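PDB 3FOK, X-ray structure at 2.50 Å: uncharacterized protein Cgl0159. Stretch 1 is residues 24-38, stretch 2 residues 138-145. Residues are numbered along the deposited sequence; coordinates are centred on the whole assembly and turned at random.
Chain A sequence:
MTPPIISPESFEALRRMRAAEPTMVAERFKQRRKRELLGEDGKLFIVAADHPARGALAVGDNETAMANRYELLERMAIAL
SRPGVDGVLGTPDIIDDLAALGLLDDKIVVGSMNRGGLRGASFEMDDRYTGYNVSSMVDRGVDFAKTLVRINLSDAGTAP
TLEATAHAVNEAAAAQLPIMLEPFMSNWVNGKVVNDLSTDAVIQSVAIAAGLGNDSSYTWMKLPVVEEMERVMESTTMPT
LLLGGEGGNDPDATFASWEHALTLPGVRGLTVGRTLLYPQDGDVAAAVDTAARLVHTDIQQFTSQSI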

HETATM    1  N   MSE A  24     -16.736 -13.408  28.011  1.00 34.31           N
HETATM    2  CA  MSE A  24     -18.091 -13.930  27.948  1.00 37.25           C
HETATM    3  C   MSE A  24     -18.869 -13.448  26.733  1.00 35.22           C
HETATM    4  O   MSE A  24     -19.812 -14.112  26.299  1.00 35.10           O
ATOM      5  N   VAL A  25     -18.489 -12.300  26.179  1.00 32.52           N
ATOM      6  CA  VAL A  25     -19.185 -11.806  24.998  1.00 30.74           C
ATOM      7  C   VAL A  25     -19.040 -12.846  23.889  1.00 30.43           C
ATOM      8  O   VAL A  25     -20.027 -13.314  23.331  1.00 29.28           O
ATOM      9  N   ALA A  26     -17.801 -13.217  23.590  1.00 30.75           N
ATOM     10  CA  ALA A  26     -17.530 -14.203  22.551  1.00 32.23           C
ATOM     11  C   ALA A  26     -18.106 -15.570  22.909  1.00 32.98           C
ATOM     12  O   ALA A  26     -18.626 -16.276  22.045  1.00 32.33           O
ATOM     13  N   GLU A  27     -18.019 -15.939  24.183  1.00 33.95           N
ATOM     14  CA  GLU A  27     -18.527 -17.230  24.628  1.00 34.73           C
ATOM     15  C   GLU A  27     -20.038 -17.331  24.432  1.00 34.86           C
ATOM     16  O   GLU A  27     -20.530 -18.314  23.881  1.00 34.87           O
ATOM     17  N   ARG A  28     -20.775 -16.319  24.878  1.00 34.80           N
ATOM     18  CA  ARG A  28     -22.224 -16.322  24.721  1.00 35.35           C
ATOM     19  C   ARG A  28     -22.595 -16.276  23.250  1.00 34.78           C
ATOM     20  O   ARG A  28     -23.629 -16.798  22.837  1.00 34.29           O
ATOM     21  N   PHE A  29     -21.733 -15.656  22.459  1.00 34.58           N
ATOM     22  CA  PHE A  29     -21.969 -15.535  21.029  1.00 35.43           C
ATOM     23  C   PHE A  29     -21.905 -16.903  20.356  1.00 35.15           C
ATOM     24  O   PHE A  29     -22.729 -17.225  19.504  1.00 34.96           O
ATOM     25  N   LYS A  30     -20.927 -17.709  20.751  1.00 34.67           N
ATOM     26  CA  LYS A  30     -20.749 -19.030  20.168  1.00 35.01           C
ATOM     27  C   LYS A  30     -21.710 -20.096  20.697  1.00 34.57           C
ATOM     28  O   LYS A  30     -21.948 -21.104  20.029  1.00 34.63           O
ATOM     29  N   GLN A  31     -22.266 -19.876  21.885  1.00 32.18           N
ATOM     30  CA  GLN A  31     -23.213 -20.826  22.465  1.00 32.27           C
ATOM     31  C   GLN A  31     -24.605 -20.562  21.907  1.00 31.56           C
ATOM     32  O   GLN A  31     -25.572 -21.246  22.227  1.00 31.95           O
ATOM     33  N   ARG A  32     -24.671 -19.550  21.055  1.00 31.18           N
ATOM     34  CA  ARG A  32     -25.890 -19.112  20.391  1.00 30.87           C
ATOM     35  C   ARG A  32     -26.510 -20.224  19.545  1.00 31.72           C
ATOM     36  O   ARG A  32     -25.807 -20.941  18.835  1.00 31.65           O
ATOM     37  N   ARG A  33     -27.829 -20.367  19.628  1.00 32.15           N
ATOM     38  CA  ARG A  33     -28.542 -21.373  18.849  1.00 33.78           C
ATOM     39  C   ARG A  33     -28.651 -20.869  17.421  1.00 33.96           C
ATOM     40  O   ARG A  33     -29.239 -19.815  17.173  1.00 34.14           O
ATOM     41  N   LYS A  34     -28.090 -21.619  16.478  1.00 32.93           N
ATOM     42  CA  LYS A  34     -28.129 -21.209  15.083  1.00 32.57           C
ATOM     43  C   LYS A  34     -29.295 -21.820  14.317  1.00 31.27           C
ATOM     44  O   LYS A  34     -29.899 -22.796  14.760  1.00 31.16           O
ATOM     45  N   ARG A  35     -29.612 -21.224  13.173  1.00 29.78           N
ATOM     46  CA  ARG A  35     -30.705 -21.692  12.333  1.00 29.29           C
ATOM     47  C   ARG A  35     -30.310 -21.640  10.868  1.00 30.84           C
ATOM     48  O   ARG A  35     -29.287 -21.057  10.510  1.00 30.44           O
ATOM     49  N   GLU A  36     -31.125 -22.265  10.023  1.00 33.33           N
ATOM     50  CA  GLU A  36     -30.876 -22.264   8.590  1.00 34.54           C
ATOM     51  C   GLU A  36     -31.094 -20.836   8.109  1.00 34.03           C
ATOM     52  O   GLU A  36     -31.874 -20.087   8.704  1.00 33.58           O
ATOM     53  N   LEU A  37     -30.403 -20.456   7.043  1.00 33.49           N
ATOM     54  CA  LEU A  37     -30.537 -19.113   6.502  1.00 33.89           C
ATOM     55  C   LEU A  37     -31.985 -18.884   6.082  1.00 34.18           C
ATOM     56  O   LEU A  37     -32.651 -17.973   6.571  1.00 35.23           O
ATOM     57  N   LEU A  38     -32.463 -19.723   5.173  1.00 34.28           N
ATOM     58  CA  LEU A  38     -33.826 -19.604   4.676  1.00 35.16           C
ATOM     59  C   LEU A  38     -34.777 -20.584   5.343  1.00 36.17           C
ATOM     60  O   LEU A  38     -34.471 -21.770   5.487  1.00 36.71           O
ATOM     61  N   VAL A 138     -16.702 -15.494  10.346  1.00 20.96           N
ATOM     62  CA  VAL A 138     -16.616 -16.943  10.309  1.00 21.09           C
ATOM     63  C   VAL A 138     -16.353 -17.468  11.720  1.00 21.95           C
ATOM     64  O   VAL A 138     -17.004 -18.406  12.173  1.00 21.58           O
ATOM     65  N   ASP A 139     -15.398 -16.852  12.407  1.00 24.07           N
ATOM     66  CA  ASP A 139     -15.045 -17.254  13.763  1.00 26.15           C
ATOM     67  C   ASP A 139     -16.188 -17.102  14.761  1.00 25.18           C
ATOM     68  O   ASP A 139     -16.410 -17.965  15.608  1.00 26.22           O
ATOM     69  N   ARG A 140     -16.915 -15.999  14.651  1.00 24.27           N
ATOM     70  CA  ARG A 140     -18.013 -15.701  15.561  1.00 23.67           C
ATOM     71  C   ARG A 140     -19.297 -16.445  15.224  1.00 23.47           C
ATOM     72  O   ARG A 140     -20.126 -16.702  16.100  1.00 22.96           O
ATOM     73  N   GLY A 141     -19.467 -16.772  13.949  1.00 21.92           N
ATOM     74  CA  GLY A 141     -20.660 -17.478  13.537  1.00 20.58           C
ATOM     75  C   GLY A 141     -21.745 -16.584  12.970  1.00 21.07           C
ATOM     76  O   GLY A 141     -22.906 -16.989  12.935  1.00 21.54           O
ATOM     77  N   VAL A 142     -21.404 -15.371  12.539  1.00 20.26           N
ATOM     78  CA  VAL A 142     -22.439 -14.519  11.967  1.00 19.07           C
ATOM     79  C   VAL A 142     -22.823 -15.237  10.675  1.00 19.20           C
ATOM     80  O   VAL A 142     -21.991 -15.888  10.045  1.00 19.37           O
ATOM     81  N   ASP A 143     -24.079 -15.107  10.278  1.00 19.50           N
ATOM     82  CA  ASP A 143     -24.578 -15.803   9.102  1.00 20.43           C
ATOM     83  C   ASP A 143     -24.514 -15.077   7.771  1.00 20.61           C
ATOM     84  O   ASP A 143     -24.555 -15.712   6.715  1.00 22.67           O
ATOM     85  N   PHE A 144     -24.395 -13.759   7.814  1.00 19.97           N
ATOM     86  CA  PHE A 144     -24.439 -12.961   6.597  1.00 18.82           C
ATOM     87  C   PHE A 144     -23.513 -11.748   6.676  1.00 18.47           C
ATOM     88  O   PHE A 144     -23.317 -11.185   7.754  1.00 17.53           O
ATOM     89  N   ALA A 145     -22.965 -11.338   5.535  1.00 16.39           N
ATOM     90  CA  ALA A 145     -22.100 -10.165   5.482  1.00 16.27           C
ATOM     91  C   ALA A 145     -22.816  -9.102   4.648  1.00 17.14           C
ATOM     92  O   ALA A 145     -23.572  -9.439   3.734  1.00 16.08           O
TER

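Packing of residues 24-38 against residues 138-145 in Cgl0159; the two segments lie at least 107 residues apart in sequence and bury 592 Å² between them, counting both sides. The backbones come near each other at two places, Lys30 with Arg140 (CA to CA 6.3 Å) and Leu37 with Asp143 (CA to CA 7.3 Å), and the side chains fill the space around these points.

Aromatic and apolar packing centres on Phe29, which points toward the second stretch from the helix (chi1 t, chi2 -50°). Arg140 lays its aliphatic portion over one face of this ring: Arg140 CG sits 3.3 Å from the Phe29 ring centroid and only 5° off the normal, a close CH-pi contact, well centred over the ring face. Phe29 CD1 also approaches the carbonyl Arg140 O at 3.4 Å, and Phe29 CZ reaches Val142 CG1 at 4.2 Å, although the CA-to-CB bond of Val142 (chi1 m) points away. Arg140 has the largest covered area of any residue here; its bent side chain (chi1 -144°, chi2 p, chi3 145°) runs back along the first helix. Ala26 CB rests over one face of its guanidinium, 3.5 Å from Arg140 NH1, while Val25 CG1 (chi1 t) lies 4.1 Å from Arg140 NH2; both terminal nitrogens find hydrogen-bond partners elsewhere in the structure. A separate apolar contact forms farther along, where Leu37 (chi1 t, chi2 t) starts sideways but brings CD2 to 3.9 Å from Phe144 CE2.

Charged contacts involve Lys30 and Arg32. Lys30 leaves its CA sideways, yet its extended chain (chi1 m, then t throughout) carries NZ to Asp139 OD1 at 3.4 Å, a salt bridge whose hydrogen bond is weak. Asp139 (chi1 t) also starts sideways and turns its carboxylate nearer. Arg32 points toward the second stretch (chi1 t, chi2 t, chi3 p) and makes the shorter links: Arg32 NH2 donates to Gly141 O at 2.9 Å and to Asp143 OD1 at 3.1 Å, the latter within a salt bridge. Both acceptors lie at the guanidinium edge, near its plane, where the N-H groups can reach them. Asp143 (chi1 m) points toward the first stretch to meet it.

Gly141, the first residue to leave helical geometry after the second helix, has positive phi (97°). A CB there would be jammed against the preceding carbonyl and would lie 3.2 Å from Lys34 CE, so the absence of a side chain leaves room for Lys34, which points toward this stretch (chi1 m, chi4 p). Within its own stretch, Lys34 NZ donates a weak hydrogen bond to Arg32 O at 3.2 Å.

Water 1 bridges the two stretches. It donates to Arg140 O at 3.0 Å and to Phe29 O at 3.0 Å, accepts from Arg32 NE at 2.8 Å, and accepts weakly from Lys34 NZ at 3.2 Å, thereby joining carbonyls of both stretches to the basic side chains beside them.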

HETATM    1  CB  MSE A  24     -18.853 -13.597  29.233  1.00 44.92           C
HETATM    2  CG  MSE A  24     -18.319 -14.325  30.461  1.00 56.53           C
HETATM    3 SE   MSE A  24     -17.949 -16.207  30.127  1.00 72.53          SE
HETATM    4  CE  MSE A  24     -16.019 -16.179  30.316  1.00 66.85           C
ATOM      5  CB  VAL A  25     -18.606 -10.461  24.511  1.00 30.19           C
ATOM      6  CG1 VAL A  25     -19.355  -9.990  23.273  1.00 28.38           C
ATOM      7  CG2 VAL A  25     -18.707  -9.426  25.616  1.00 29.69           C
ATOM      8  CB  ALA A  26     -16.028 -14.317  22.318  1.00 32.03           C
ATOM      9  CB  GLU A  27     -18.160 -17.467  26.094  1.00 36.64           C
ATOM     10  CG  GLU A  27     -18.213 -18.933  26.507  1.00 42.12           C
ATOM     11  CD  GLU A  27     -17.453 -19.213  27.796  1.00 45.01           C
ATOM     12  OE1 GLU A  27     -16.276 -18.797  27.893  1.00 46.96           O
ATOM     13  OE2 GLU A  27     -18.024 -19.856  28.705  1.00 45.08           O
ATOM     14  CB  ARG A  28     -22.843 -15.126  25.445  1.00 38.55           C
ATOM     15  CG  ARG A  28     -23.132 -15.377  26.915  1.00 42.23           C
ATOM     16  CD  ARG A  28     -23.387 -14.080  27.660  1.00 45.06           C
ATOM     17  NE  ARG A  28     -23.871 -14.322  29.014  1.00 48.25           N
ATOM     18  CZ  ARG A  28     -25.119 -14.681  29.306  1.00 50.59           C
ATOM     19  NH1 ARG A  28     -26.012 -14.833  28.333  1.00 49.98           N
ATOM     20  NH2 ARG A  28     -25.474 -14.890  30.570  1.00 50.88           N
ATOM     21  CB  PHE A  29     -20.917 -14.613  20.405  1.00 36.50           C
ATOM     22  CG  PHE A  29     -21.375 -13.925  19.155  1.00 35.78           C
ATOM     23  CD1 PHE A  29     -21.952 -14.644  18.117  1.00 36.14           C
ATOM     24  CD2 PHE A  29     -21.220 -12.551  19.014  1.00 37.22           C
ATOM     25  CE1 PHE A  29     -22.372 -14.007  16.951  1.00 36.85           C
ATOM     26  CE2 PHE A  29     -21.635 -11.902  17.853  1.00 38.18           C
ATOM     27  CZ  PHE A  29     -22.213 -12.633  16.820  1.00 36.92           C
ATOM     28  CB  LYS A  30     -19.294 -19.472  20.346  1.00 35.92           C
ATOM     29  CG  LYS A  30     -18.313 -18.529  19.652  1.00 40.30           C
ATOM     30  CD  LYS A  30     -16.860 -18.963  19.813  1.00 42.14           C
ATOM     31  CE  LYS A  30     -15.930 -18.023  19.049  1.00 43.31           C
ATOM     32  NZ  LYS A  30     -14.501 -18.442  19.134  1.00 42.64           N
ATOM     33  CB  GLN A  31     -23.217 -20.696  23.986  1.00 33.45           C
ATOM     34  CG  GLN A  31     -22.049 -21.402  24.645  1.00 35.91           C
ATOM     35  CD  GLN A  31     -21.881 -21.021  26.098  1.00 37.64           C
ATOM     36  OE1 GLN A  31     -22.850 -20.680  26.782  1.00 38.23           O
ATOM     37  NE2 GLN A  31     -20.645 -21.091  26.586  1.00 38.57           N
ATOM     38  CB  ARG A  32     -25.533 -17.912  19.510  1.00 29.50           C
ATOM     39  CG  ARG A  32     -26.646 -17.298  18.704  1.00 27.59           C
ATOM     40  CD  ARG A  32     -26.111 -16.060  17.991  1.00 25.91           C
ATOM     41  NE  ARG A  32     -25.426 -16.364  16.740  1.00 20.95           N
ATOM     42  CZ  ARG A  32     -26.047 -16.474  15.571  1.00 20.48           C
ATOM     43  NH1 ARG A  32     -27.359 -16.302  15.505  1.00 18.83           N
ATOM     44  NH2 ARG A  32     -25.365 -16.750  14.469  1.00 19.19           N
ATOM     45  CB  ARG A  33     -29.944 -21.587  19.412  1.00 36.87           C
ATOM     46  CG  ARG A  33     -29.973 -22.256  20.768  1.00 41.63           C
ATOM     47  CD  ARG A  33     -30.420 -23.703  20.647  1.00 44.97           C
ATOM     48  NE  ARG A  33     -31.702 -23.817  19.953  1.00 47.87           N
ATOM     49  CZ  ARG A  33     -32.792 -23.120  20.268  1.00 48.35           C
ATOM     50  NH1 ARG A  33     -32.766 -22.245  21.270  1.00 47.16           N
ATOM     51  NH2 ARG A  33     -33.915 -23.298  19.584  1.00 48.61           N
ATOM     52  CB  LYS A  34     -26.806 -21.561  14.409  1.00 32.67           C
ATOM     53  CG  LYS A  34     -25.631 -20.814  15.015  1.00 35.55           C
ATOM     54  CD  LYS A  34     -24.298 -21.363  14.553  1.00 38.15           C
ATOM     55  CE  LYS A  34     -23.166 -20.721  15.335  1.00 40.28           C
ATOM     56  NZ  LYS A  34     -23.371 -20.867  16.807  1.00 42.22           N
ATOM     57  CB  ARG A  35     -31.949 -20.825  12.539  1.00 26.43           C
ATOM     58  CG  ARG A  35     -31.685 -19.334  12.438  1.00 24.15           C
ATOM     59  CD  ARG A  35     -32.945 -18.559  12.093  1.00 22.38           C
ATOM     60  NE  ARG A  35     -33.255 -18.635  10.668  1.00 20.57           N
ATOM     61  CZ  ARG A  35     -34.308 -18.055  10.096  1.00 19.84           C
ATOM     62  NH1 ARG A  35     -35.166 -17.355  10.826  1.00 17.72           N
ATOM     63  NH2 ARG A  35     -34.496 -18.161   8.787  1.00 18.32           N
ATOM     64  CB  GLU A  36     -31.859 -23.193   7.875  1.00 38.45           C
ATOM     65  CG  GLU A  36     -31.632 -24.681   8.108  1.00 43.91           C
ATOM     66  CD  GLU A  36     -30.439 -25.219   7.335  1.00 47.79           C
ATOM     67  OE1 GLU A  36     -30.359 -24.968   6.110  1.00 49.55           O
ATOM     68  OE2 GLU A  36     -29.588 -25.898   7.947  1.00 49.64           O
ATOM     69  CB  LEU A  37     -29.627 -18.937   5.287  1.00 33.14           C
ATOM     70  CG  LEU A  37     -29.078 -17.537   4.993  1.00 34.07           C
ATOM     71  CD1 LEU A  37     -28.641 -17.493   3.535  1.00 33.56           C
ATOM     72  CD2 LEU A  37     -30.117 -16.461   5.258  1.00 33.65           C
ATOM     73  CB  LEU A  38     -33.848 -19.815   3.162  1.00 33.73           C
ATOM     74  CG  LEU A  38     -33.027 -18.798   2.368  1.00 32.44           C
ATOM     75  CD1 LEU A  38     -33.020 -19.187   0.899  1.00 33.15           C
ATOM     76  CD2 LEU A  38     -33.611 -17.407   2.559  1.00 32.51           C
ATOM     77  CB  VAL A 138     -15.483 -17.414   9.370  1.00 20.42           C
ATOM     78  CG1 VAL A 138     -15.228 -18.902   9.561  1.00 16.35           C
ATOM     79  CG2 VAL A 138     -15.857 -17.129   7.931  1.00 18.72           C
ATOM     80  CB  ASP A 139     -13.859 -16.432  14.263  1.00 29.72           C
ATOM     81  CG  ASP A 139     -13.602 -16.630  15.750  1.00 34.38           C
ATOM     82  OD1 ASP A 139     -13.166 -17.737  16.141  1.00 35.97           O
ATOM     83  OD2 ASP A 139     -13.850 -15.682  16.529  1.00 36.79           O
ATOM     84  CB  ARG A 140     -18.293 -14.202  15.548  1.00 22.58           C
ATOM     85  CG  ARG A 140     -18.702 -13.646  16.878  1.00 24.74           C
ATOM     86  CD  ARG A 140     -17.526 -13.585  17.818  1.00 25.98           C
ATOM     87  NE  ARG A 140     -17.631 -12.412  18.678  1.00 28.63           N
ATOM     88  CZ  ARG A 140     -16.635 -11.926  19.408  1.00 30.51           C
ATOM     89  NH1 ARG A 140     -15.442 -12.515  19.393  1.00 29.68           N
ATOM     90  NH2 ARG A 140     -16.829 -10.832  20.140  1.00 31.30           N
ATOM     91  CB  VAL A 142     -21.943 -13.086  11.648  1.00 18.67           C
ATOM     92  CG1 VAL A 142     -21.080 -12.561  12.784  1.00 15.50           C
ATOM     93  CG2 VAL A 142     -21.220 -13.074  10.337  1.00 16.92           C
ATOM     94  CB  ASP A 143     -26.040 -16.202   9.334  1.00 21.13           C
ATOM     95  CG  ASP A 143     -26.293 -16.725  10.737  1.00 22.35           C
ATOM     96  OD1 ASP A 143     -26.427 -15.906  11.677  1.00 20.61           O
ATOM     97  OD2 ASP A 143     -26.351 -17.963  10.900  1.00 24.96           O
ATOM     98  CB  PHE A 144     -25.876 -12.471   6.458  1.00 20.94           C
ATOM     99  CG  PHE A 144     -26.470 -12.628   5.096  1.00 22.75           C
ATOM    100  CD1 PHE A 144     -25.897 -12.019   3.985  1.00 21.87           C
ATOM    101  CD2 PHE A 144     -27.683 -13.298   4.946  1.00 22.95           C
ATOM    102  CE1 PHE A 144     -26.531 -12.065   2.745  1.00 23.02           C
ATOM    103  CE2 PHE A 144     -28.322 -13.349   3.715  1.00 22.56           C
ATOM    104  CZ  PHE A 144     -27.747 -12.730   2.612  1.00 22.46           C
ATOM    105  CB  ALA A 145     -20.764 -10.522   4.844  1.00 15.13           C
TER
HETATM  106  O   HOH W   1     -22.944 -17.714  16.587  1.00 34.79           O